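Local coordinates for protein thiosulfate sulfurtransferase (Pseudomonas aeruginosa, PDB 1YT8) that probably transfers sulfur from thiosulfate to cyanide, as a sulfurtransferase built from four rhodanese-like units within a single chain, at residues A[107-111]-A[112-116]; A[273-276]-A[277-280]; A[340-343]-A[344-347]; A[503-506]-A[507-510]. One frame throughout, in Å; residues are numbered along the deposited sequence.

Interaction 1: A[107-111]-A[112-116]; sequences ELFRD and VNVPS
Between Phe109 and Val114 the backbone runs extended as far as Arg110, turns at Asp111, which has a positive phi of 72°, and after Asn113 enters helix 114-127. The bend brings the first helical side chain back over the loop that leads into it. Val114 faces that loop with both methyls. Its CG1 lies anti to the backbone N (chi1 -177°) and meets the Phe109 ring obliquely, 3.5 Å from Phe109 CD1, while Val114 CG2 settles on the backbone, 3.3 Å from Arg110 O, a buried oxygen with no polar partner in the model. Leu41 and, from helix 514-521, Leu514 and Gln517 also touch the phenyl ring, so the aromatic group joins three separate parts of the chain.

The Asp111 side chain curls toward the following peptide, so that OD1 faces Val112 N. Asp111 OD1 accepts a hydrogen bond of 2.7 Å from Val112 N, fairly straight at 164° and reaching the oxygen on its anti side, somewhat tilted from the carboxylate plane. The same oxygen forms a salt bridge with Lys117, one turn into the helix, and OD2 is bonded to Tyr490 OH. Each carboxylate oxygen therefore has a partner of its own, and the buried group is fixed in rotation. Asn113 occupies the N-cap position, but its side chain makes no capping bond; ND2 goes instead to Asp315.

The buried Asp111 carboxylate is thus compensated by Lys117, the Tyr490 hydroxyl and the Val112 N-H, an environment that would favour its ionised form.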
loop_
_atom_site.group_PDB
_atom_site.type_symbol
_atom_site.label_atom_id
_atom_site.label_comp_id
_atom_site.label_asym_id
_atom_site.label_seq_id
_atom_site.Cartn_x
_atom_site.Cartn_y
_atom_site.Cartn_z
ATOM N N GLU A 107 -18.150 13.757 0.567
ATOM C CA GLU A 107 -17.425 13.688 -0.696
ATOM C C GLU A 107 -16.947 12.254 -0.922
ATOM O O GLU A 107 -16.557 11.572 0.021
ATOM C CB GLU A 107 -16.227 14.644 -0.652
ATOM C CG GLU A 107 -15.462 14.811 -1.970
ATOM C CD GLU A 107 -16.259 15.535 -3.056
ATOM O OE1 GLU A 107 -17.264 16.204 -2.737
ATOM O OE2 GLU A 107 -15.866 15.447 -4.237
ATOM N N LEU A 108 -16.994 11.794 -2.171
ATOM C CA LEU A 108 -16.547 10.442 -2.497
ATOM C C LEU A 108 -15.430 10.474 -3.533
ATOM O O LEU A 108 -15.415 11.331 -4.414
ATOM C CB LEU A 108 -17.723 9.598 -3.002
ATOM C CG LEU A 108 -18.717 9.196 -1.902
ATOM C CD1 LEU A 108 -19.890 8.429 -2.506
ATOM C CD2 LEU A 108 -17.998 8.337 -0.863
ATOM N N PHE A 109 -14.502 9.529 -3.424
ATOM C CA PHE A 109 -13.356 9.462 -4.324
ATOM C C PHE A 109 -13.195 8.088 -4.953
ATOM O O PHE A 109 -13.589 7.079 -4.370
ATOM C CB PHE A 109 -12.071 9.769 -3.547
ATOM C CG PHE A 109 -12.013 11.156 -2.970
ATOM C CD1 PHE A 109 -11.274 12.150 -3.600
ATOM C CD2 PHE A 109 -12.667 11.458 -1.779
ATOM C CE1 PHE A 109 -11.180 13.430 -3.053
ATOM C CE2 PHE A 109 -12.584 12.737 -1.219
ATOM C CZ PHE A 109 -11.836 13.726 -1.857
ATOM N N ARG A 110 -12.610 8.045 -6.143
ATOM C CA ARG A 110 -12.356 6.761 -6.781
ATOM C C ARG A 110 -10.852 6.528 -6.708
ATOM O O ARG A 110 -10.113 7.377 -6.196
ATOM C CB ARG A 110 -12.826 6.743 -8.240
ATOM C CG ARG A 110 -12.221 7.816 -9.114
ATOM C CD ARG A 110 -12.456 7.517 -10.594
ATOM N NE ARG A 110 -11.673 6.370 -11.048
ATOM C CZ ARG A 110 -12.144 5.134 -11.184
ATOM N NH1 ARG A 110 -13.413 4.859 -10.906
ATOM N NH2 ARG A 110 -11.336 4.164 -11.593
ATOM N N ASP A 111 -10.418 5.376 -7.215
ATOM C CA ASP A 111 -9.016 4.960 -7.228
ATOM C C ASP A 111 -8.511 4.573 -5.838
ATOM O O ASP A 111 -9.307 4.400 -4.912
ATOM C CB ASP A 111 -8.125 6.055 -7.833
ATOM C CG ASP A 111 -6.983 5.482 -8.655
ATOM O OD1 ASP A 111 -5.970 5.044 -8.071
ATOM O OD2 ASP A 111 -7.107 5.448 -9.896
ATOM N N VAL A 112 -7.193 4.424 -5.699
ATOM C CA VAL A 112 -6.592 4.034 -4.421
ATOM C C VAL A 112 -5.526 5.025 -3.938
ATOM O O VAL A 112 -5.004 5.813 -4.727
ATOM C CB VAL A 112 -5.951 2.627 -4.522
ATOM C CG1 VAL A 112 -7.005 1.598 -4.899
ATOM C CG2 VAL A 112 -4.825 2.635 -5.561
ATOM N N ASN A 113 -5.215 4.968 -2.642
ATOM C CA ASN A 113 -4.218 5.843 -2.009
ATOM C C ASN A 113 -4.529 7.304 -2.341
ATOM O O ASN A 113 -3.633 8.101 -2.641
ATOM C CB ASN A 113 -2.809 5.484 -2.501
ATOM C CG ASN A 113 -2.527 3.987 -2.441
ATOM O OD1 ASN A 113 -2.076 3.398 -3.423
ATOM N ND2 ASN A 113 -2.786 3.368 -1.289
ATOM N N VAL A 114 -5.809 7.649 -2.253
ATOM C CA VAL A 114 -6.278 8.988 -2.588
ATOM C C VAL A 114 -5.687 10.132 -1.762
ATOM O O VAL A 114 -5.307 11.161 -2.322
ATOM C CB VAL A 114 -7.821 9.032 -2.555
ATOM C CG1 VAL A 114 -8.325 10.409 -2.973
ATOM C CG2 VAL A 114 -8.369 7.969 -3.508
ATOM N N PRO A 115 -5.601 9.978 -0.430
ATOM C CA PRO A 115 -5.024 11.086 0.341
ATOM C C PRO A 115 -3.617 11.425 -0.159
ATOM O O PRO A 115 -3.273 12.597 -0.346
ATOM C CB PRO A 115 -5.017 10.544 1.767
ATOM C CG PRO A 115 -6.241 9.669 1.792
ATOM C CD PRO A 115 -6.135 8.934 0.465
ATOM N N SER A 116 -2.811 10.393 -0.384
ATOM C CA SER A 116 -1.445 10.582 -0.863
ATOM C C SER A 116 -1.382 11.251 -2.231
ATOM O O SER A 116 -0.565 12.150 -2.457
ATOM C CB SER A 116 -0.715 9.237 -0.928
ATOM O OG SER A 116 -0.601 8.651 0.356
#

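Interaction 2: A[273-276]-A[277-280]; sequences AQWQ and DEHD
Glu278 reaches back from just beyond the end of helix 269-277 to touch the last turn at Gln274 and Trp275. Followed outward, its CB lies 3.4 Å from Trp275 O. The next carbon, CG, stands anti to the carbonyl carbon, which sets it close over the carbonyl oxygen of Gln274, with Glu278 CG and Gln274 O 3.0 Å apart. From there the chain runs extended, and the two carboxylate oxygens part company. Glu278 OE2 takes a hydrogen bond of 3.2 Å from Gln274 NE2, straight at 160°. Glu278 OE1 approaches the indole obliquely, 3.9 Å from Trp275 CD1, and forms a salt bridge with Arg324.

The glutamine comes to meet it by folding: its chain bends at chi2 (52°), and NE2 swings round to the acid. The two side chains cross at about a right angle. Glu278 OE2 lies near the plane of the amide, but the donor meets this oxygen on its anti side and somewhat out of the carboxylate plane, and the planes of amide and carboxylate are 75° apart.

The backbone bonds beside this pair are short-range ones. Asp277 N bonds to Gln274 O at 2.9 Å and Glu278 N to Trp275 O at 3.0 Å, both i to i-3 links; Asp277 N also bonds weakly to Ala273 O.

The contact sits at the surface of a rhodanese-like unit. Trp275 lies against Glu265 and Leu267 of edge strand 265-267, and its cation-pi partner Arg324, at the start of strand 324-328, ties the helix end to the parallel sheet.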
loop_
_atom_site.group_PDB
_atom_site.type_symbol
_atom_site.label_atom_id
_atom_site.label_comp_id
_atom_site.label_asym_id
_atom_site.label_seq_id
_atom_site.Cartn_x
_atom_site.Cartn_y
_atom_site.Cartn_z
ATOM N N ALA A 273 9.537 4.277 23.802
ATOM C CA ALA A 273 8.963 3.372 24.793
ATOM C C ALA A 273 7.786 4.030 25.508
ATOM O O ALA A 273 6.763 3.391 25.753
ATOM C CB ALA A 273 10.031 2.957 25.805
ATOM N N GLN A 274 7.937 5.308 25.837
ATOM C CA GLN A 274 6.884 6.051 26.514
ATOM C C GLN A 274 5.619 6.104 25.660
ATOM O O GLN A 274 4.518 5.848 26.151
ATOM C CB GLN A 274 7.357 7.473 26.825
ATOM C CG GLN A 274 6.284 8.374 27.421
ATOM C CD GLN A 274 5.600 7.748 28.625
ATOM O OE1 GLN A 274 6.259 7.250 29.540
ATOM N NE2 GLN A 274 4.270 7.777 28.632
ATOM N N TRP A 275 5.779 6.438 24.383
ATOM C CA TRP A 275 4.637 6.513 23.479
ATOM C C TRP A 275 3.912 5.175 23.403
ATOM O O TRP A 275 2.684 5.123 23.444
ATOM C CB TRP A 275 5.093 6.942 22.080
ATOM C CG TRP A 275 5.140 8.430 21.891
ATOM C CD1 TRP A 275 5.089 9.383 22.869
ATOM C CD2 TRP A 275 5.261 9.135 20.649
ATOM N NE1 TRP A 275 5.168 10.638 22.314
ATOM C CE2 TRP A 275 5.275 10.516 20.953
ATOM C CE3 TRP A 275 5.359 8.735 19.310
ATOM C CZ2 TRP A 275 5.385 11.501 19.965
ATOM C CZ3 TRP A 275 5.469 9.717 18.324
ATOM C CH2 TRP A 275 5.479 11.084 18.661
ATOM N N GLN A 276 4.679 4.096 23.301
ATOM C CA GLN A 276 4.106 2.762 23.216
ATOM C C GLN A 276 3.433 2.377 24.533
ATOM O O GLN A 276 2.607 1.466 24.572
ATOM C CB GLN A 276 5.196 1.747 22.865
ATOM C CG GLN A 276 5.938 2.069 21.576
ATOM C CD GLN A 276 7.145 1.178 21.357
ATOM O OE1 GLN A 276 7.985 1.023 22.248
ATOM N NE2 GLN A 276 7.247 0.594 20.167
ATOM N N ASP A 277 3.782 3.084 25.605
ATOM C CA ASP A 277 3.209 2.813 26.919
ATOM C C ASP A 277 1.881 3.550 27.104
ATOM O O ASP A 277 1.135 3.267 28.042
ATOM C CB ASP A 277 4.189 3.230 28.020
ATOM C CG ASP A 277 3.735 2.794 29.406
ATOM O OD1 ASP A 277 3.564 1.576 29.624
ATOM O OD2 ASP A 277 3.550 3.669 30.277
ATOM N N GLU A 278 1.594 4.494 26.210
ATOM C CA GLU A 278 0.353 5.264 26.272
ATOM C C GLU A 278 -0.703 4.509 25.472
ATOM O O GLU A 278 -0.753 4.594 24.242
ATOM C CB GLU A 278 0.576 6.664 25.696
ATOM C CG GLU A 278 1.851 7.318 26.214
ATOM C CD GLU A 278 1.971 8.782 25.843
ATOM O OE1 GLU A 278 1.659 9.139 24.688
ATOM O OE2 GLU A 278 2.393 9.574 26.710
ATOM N N HIS A 279 -1.543 3.770 26.188
ATOM C CA HIS A 279 -2.580 2.942 25.584
ATOM C C HIS A 279 -3.746 3.690 24.952
ATOM O O HIS A 279 -4.634 3.070 24.375
ATOM C CB HIS A 279 -3.112 1.954 26.626
ATOM C CG HIS A 279 -2.041 1.143 27.291
ATOM N ND1 HIS A 279 -1.165 0.344 26.586
ATOM C CD2 HIS A 279 -1.707 1.006 28.597
ATOM C CE1 HIS A 279 -0.338 -0.249 27.430
ATOM N NE2 HIS A 279 -0.646 0.136 28.655
ATOM N N ASP A 280 -3.753 5.012 25.058
ATOM C CA ASP A 280 -4.828 5.802 24.471
ATOM C C ASP A 280 -4.469 6.232 23.048
ATOM O O ASP A 280 -5.271 6.865 22.366
ATOM C CB ASP A 280 -5.103 7.039 25.332
ATOM C CG ASP A 280 -3.909 7.970 25.411
ATOM O OD1 ASP A 280 -2.791 7.479 25.674
ATOM O OD2 ASP A 280 -4.086 9.193 25.218
#

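Interaction 3: A[340-343]-A[344-347]; sequences SWLA and QMGW
Trp341 lies alongside Gln344, the two side chains pointing the same way with indole and amide planes 23° apart, and Trp341 CE3 comes within 3.5 Å of Gln344 NE2. Gln344 CG stands anti to its carbonyl carbon (chi1 -71°) with the chain extended beyond, which lays the amide beside the indole and within range of Ser340 O. Hydrogen bonds, not only this packing, fix the amide. Gln344 NE2 donates to Ser340 O at 2.9 Å, arriving from above the carbonyl plane, while Gln344 N reaches the same oxygen from the opposite face. One backbone carbonyl is thus gripped by both ends of a single glutamine. A water over the centre of the indole takes a second bond from NE2 and donates to Ser340 OG, which is also bonded to Met337 O. The other amide atom, OE1, is bonded to Ile529 N, and Trp341 NE1 to Ser205 of helix 197-208.

Helix 334-344 ends here in a Schellman motif. Gly346, with a positive phi of 82°, is the C' residue: its N bonds to Ala343 O, and Trp347 N closes the wider loop onto Leu342 O at 2.9 Å. A second water links Ala343 O with Trp347 O, and Ala343 CA points a nearly straight C-H at Trp347 O.

Past the glycine the chain turns into strand 348-352 of a rhodanese-like unit. Leu342 CD2 touches two later side chains, 3.8 Å from CE of the selenomethionine Met345 and 4.0 Å from Trp347 CD1. The indole of Trp347 turns its edge to Leu342 O, nearly in plane, and Arg321 meets this ring in a cation-pi contact; the same arginine also donates to Met345 O.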
loop_
_atom_site.group_PDB
_atom_site.type_symbol
_atom_site.label_atom_id
_atom_site.label_comp_id
_atom_site.label_asym_id
_atom_site.label_seq_id
_atom_site.Cartn_x
_atom_site.Cartn_y
_atom_site.Cartn_z
ATOM N N SER A 340 8.701 14.659 6.897
ATOM C CA SER A 340 8.274 16.001 6.509
ATOM C C SER A 340 7.020 15.930 5.635
ATOM O O SER A 340 6.132 16.772 5.747
ATOM C CB SER A 340 9.401 16.758 5.780
ATOM O OG SER A 340 9.612 16.290 4.460
ATOM N N TRP A 341 6.943 14.919 4.772
ATOM C CA TRP A 341 5.777 14.760 3.909
ATOM C C TRP A 341 4.558 14.276 4.698
ATOM O O TRP A 341 3.444 14.765 4.498
ATOM C CB TRP A 341 6.102 13.792 2.760
ATOM C CG TRP A 341 7.033 14.401 1.751
ATOM C CD1 TRP A 341 8.233 13.900 1.327
ATOM C CD2 TRP A 341 6.852 15.647 1.067
ATOM N NE1 TRP A 341 8.812 14.765 0.420
ATOM C CE2 TRP A 341 7.983 15.843 0.244
ATOM C CE3 TRP A 341 5.839 16.621 1.072
ATOM C CZ2 TRP A 341 8.132 16.975 -0.569
ATOM C CZ3 TRP A 341 5.988 17.748 0.264
ATOM C CH2 TRP A 341 7.127 17.914 -0.545
ATOM N N LEU A 342 4.767 13.321 5.600
ATOM C CA LEU A 342 3.672 12.804 6.421
ATOM C C LEU A 342 3.108 13.919 7.315
ATOM O O LEU A 342 1.904 13.978 7.574
ATOM C CB LEU A 342 4.176 11.624 7.269
ATOM C CG LEU A 342 4.515 10.371 6.449
ATOM C CD1 LEU A 342 5.389 9.417 7.254
ATOM C CD2 LEU A 342 3.228 9.695 6.011
ATOM N N ALA A 343 3.984 14.806 7.779
ATOM C CA ALA A 343 3.567 15.924 8.621
ATOM C C ALA A 343 2.672 16.864 7.810
ATOM O O ALA A 343 1.653 17.355 8.304
ATOM C CB ALA A 343 4.795 16.677 9.132
ATOM N N GLN A 344 3.054 17.098 6.559
ATOM C CA GLN A 344 2.295 17.974 5.679
ATOM C C GLN A 344 0.958 17.349 5.304
ATOM O O GLN A 344 0.018 18.045 4.919
ATOM C CB GLN A 344 3.133 18.315 4.442
ATOM C CG GLN A 344 4.289 19.264 4.789
ATOM C CD GLN A 344 5.279 19.476 3.659
ATOM O OE1 GLN A 344 5.018 20.211 2.710
ATOM N NE2 GLN A 344 6.430 18.831 3.765
HETATM N N MSE A 345 0.870 16.032 5.437
HETATM C CA MSE A 345 -0.373 15.335 5.155
HETATM C C MSE A 345 -1.185 15.221 6.445
HETATM O O MSE A 345 -2.111 14.414 6.548
HETATM C CB MSE A 345 -0.102 13.954 4.551
HETATM C CG MSE A 345 0.304 14.018 3.084
HETATM SE SE MSE A 345 0.307 12.273 2.215
HETATM C CE MSE A 345 1.926 11.590 2.972
ATOM N N GLY A 346 -0.811 16.041 7.428
ATOM C CA GLY A 346 -1.516 16.092 8.700
ATOM C C GLY A 346 -1.216 15.059 9.768
ATOM O O GLY A 346 -1.909 15.018 10.786
ATOM N N TRP A 347 -0.199 14.229 9.564
ATOM C CA TRP A 347 0.124 13.207 10.554
ATOM C C TRP A 347 1.012 13.708 11.682
ATOM O O TRP A 347 1.858 14.585 11.481
ATOM C CB TRP A 347 0.841 12.017 9.903
ATOM C CG TRP A 347 0.004 11.226 8.955
ATOM C CD1 TRP A 347 -0.080 11.382 7.598
ATOM C CD2 TRP A 347 -0.895 10.168 9.296
ATOM N NE1 TRP A 347 -0.978 10.484 7.073
ATOM C CE2 TRP A 347 -1.496 9.727 8.093
ATOM C CE3 TRP A 347 -1.256 9.550 10.503
ATOM C CZ2 TRP A 347 -2.441 8.696 8.063
ATOM C CZ3 TRP A 347 -2.197 8.524 10.472
ATOM C CH2 TRP A 347 -2.778 8.107 9.257
HETATM O O HOH W 1 9.015 18.075 2.387
HETATM O O HOH W 2 1.038 17.460 10.836
#

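Interaction 4: A[503-506]-A[507-510]; sequences AMQG and YLDW
Gln505 and Asp509 meet one turn apart on the outer side of helix 501-512, where the carboxylate is exposed. The glutamine chain folds at chi2 (61°), carrying Gln505 NE2 along the helix to Asp509 OD1 for a 3.1 Å hydrogen bond. Asp509 OD1 lies close to the amide plane, yet the donor stands above the plane of the carboxylate, and the two groups are turned 38° against each other. On this looser side one bond joins polar ends that cross obliquely.

Met504, Tyr507 and Leu508, by contrast, are buried. Leu508 and the selenomethionine Met504 both rest on Ile223 of helix 221-227, and Leu508 also touches Leu227. Tyr507 has CG anti to the backbone N (chi1 -177°), which sends its ring away from the preceding turn toward Tyr494 and Lys117, the lysine being bonded to its hydroxyl. Trp510 leaves in the same sense and packs on Val114 and Lys117 of helix 114-127. Gly506 O accepts from Trp510 N at 2.9 Å, while Asp509 N bonds in the carbonyl plane to Gln505 O.

The chemistry is that of a helix with two characters: a neutral amide donating to an acid at the surface, and Met504, Tyr507 and Leu508 buried elsewhere. A sulfite, probably from the crystallisation liquor, lies about 5 Å from the Tyr507 side chain, consistent with a place near the tyrosine-lysine pair that can accept an anion.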
loop_
_atom_site.group_PDB
_atom_site.type_symbol
_atom_site.label_atom_id
_atom_site.label_comp_id
_atom_site.label_asym_id
_atom_site.label_seq_id
_atom_site.Cartn_x
_atom_site.Cartn_y
_atom_site.Cartn_z
ATOM N N ALA A 503 -7.773 4.808 -20.649
ATOM C CA ALA A 503 -7.737 4.605 -19.207
ATOM C C ALA A 503 -6.596 5.407 -18.582
ATOM O O ALA A 503 -6.738 5.960 -17.492
ATOM C CB ALA A 503 -7.572 3.125 -18.890
HETATM N N MSE A 504 -5.466 5.472 -19.277
HETATM C CA MSE A 504 -4.319 6.208 -18.765
HETATM C C MSE A 504 -4.567 7.712 -18.760
HETATM O O MSE A 504 -4.234 8.393 -17.793
HETATM C CB MSE A 504 -3.064 5.866 -19.571
HETATM C CG MSE A 504 -2.642 4.410 -19.430
HETATM SE SE MSE A 504 -0.921 4.035 -20.256
HETATM C CE MSE A 504 -0.149 2.937 -18.861
ATOM N N GLN A 505 -5.159 8.236 -19.829
ATOM C CA GLN A 505 -5.453 9.664 -19.873
ATOM C C GLN A 505 -6.526 9.960 -18.826
ATOM O O GLN A 505 -6.512 11.011 -18.182
ATOM C CB GLN A 505 -5.962 10.074 -21.258
ATOM C CG GLN A 505 -6.348 11.550 -21.364
ATOM C CD GLN A 505 -5.183 12.485 -21.089
ATOM O OE1 GLN A 505 -4.147 12.408 -21.746
ATOM N NE2 GLN A 505 -5.350 13.381 -20.121
ATOM N N GLY A 506 -7.453 9.021 -18.661
ATOM C CA GLY A 506 -8.519 9.201 -17.691
ATOM C C GLY A 506 -7.969 9.310 -16.282
ATOM O O GLY A 506 -8.528 10.010 -15.437
ATOM N N TYR A 507 -6.867 8.608 -16.030
ATOM C CA TYR A 507 -6.225 8.633 -14.723
ATOM C C TYR A 507 -5.670 10.036 -14.470
ATOM O O TYR A 507 -5.809 10.583 -13.374
ATOM C CB TYR A 507 -5.088 7.610 -14.669
ATOM C CG TYR A 507 -4.424 7.526 -13.315
ATOM C CD1 TYR A 507 -5.094 6.972 -12.222
ATOM C CD2 TYR A 507 -3.139 8.032 -13.115
ATOM C CE1 TYR A 507 -4.500 6.927 -10.963
ATOM C CE2 TYR A 507 -2.538 7.993 -11.859
ATOM C CZ TYR A 507 -3.224 7.440 -10.790
ATOM O OH TYR A 507 -2.635 7.402 -9.547
ATOM N N LEU A 508 -5.041 10.615 -15.487
ATOM C CA LEU A 508 -4.490 11.961 -15.364
ATOM C C LEU A 508 -5.608 12.977 -15.138
ATOM O O LEU A 508 -5.480 13.884 -14.309
ATOM C CB LEU A 508 -3.705 12.330 -16.627
ATOM C CG LEU A 508 -2.492 11.460 -16.976
ATOM C CD1 LEU A 508 -1.873 11.968 -18.272
ATOM C CD2 LEU A 508 -1.466 11.493 -15.839
ATOM N N ASP A 509 -6.703 12.823 -15.878
ATOM C CA ASP A 509 -7.834 13.733 -15.741
ATOM C C ASP A 509 -8.396 13.647 -14.329
ATOM O O ASP A 509 -8.811 14.652 -13.756
ATOM C CB ASP A 509 -8.942 13.400 -16.745
ATOM C CG ASP A 509 -8.512 13.600 -18.185
ATOM O OD1 ASP A 509 -7.658 14.471 -18.444
ATOM O OD2 ASP A 509 -9.043 12.890 -19.064
ATOM N N TRP A 510 -8.416 12.438 -13.773
ATOM C CA TRP A 510 -8.916 12.248 -12.420
ATOM C C TRP A 510 -8.039 13.015 -11.428
ATOM O O TRP A 510 -8.548 13.722 -10.558
ATOM C CB TRP A 510 -8.940 10.758 -12.062
ATOM C CG TRP A 510 -9.132 10.503 -10.597
ATOM C CD1 TRP A 510 -10.267 10.706 -9.865
ATOM C CD2 TRP A 510 -8.135 10.047 -9.676
ATOM N NE1 TRP A 510 -10.039 10.406 -8.543
ATOM C CE2 TRP A 510 -8.736 9.998 -8.399
ATOM C CE3 TRP A 510 -6.789 9.674 -9.808
ATOM C CZ2 TRP A 510 -8.039 9.595 -7.257
ATOM C CZ3 TRP A 510 -6.093 9.273 -8.670
ATOM C CH2 TRP A 510 -6.723 9.236 -7.410
#

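Overall arrangement
Along the chain the four contacts follow in series, each a local turn or helix segment. Interactions 1 and 4 touch, their centres about 14 Å apart: Trp510 of helix 501-512 packs on the loop residues Arg110 and Asp111 and on Val114, the first residue of helix 114-127. Interaction 3, about 17 Å from interaction 1 between centres, meets that same helix through Met345 and Ser116. Interactions 2 and 3 share a rhodanese-like unit, one ending the helix before strand 283-287 and the other the helix before strand 348-352. Interactions 2 and 4 lie about 43 Å apart between centres, on opposite sides of the chain's centre. The start of helix 114-127 thus touches two regions distant in sequence.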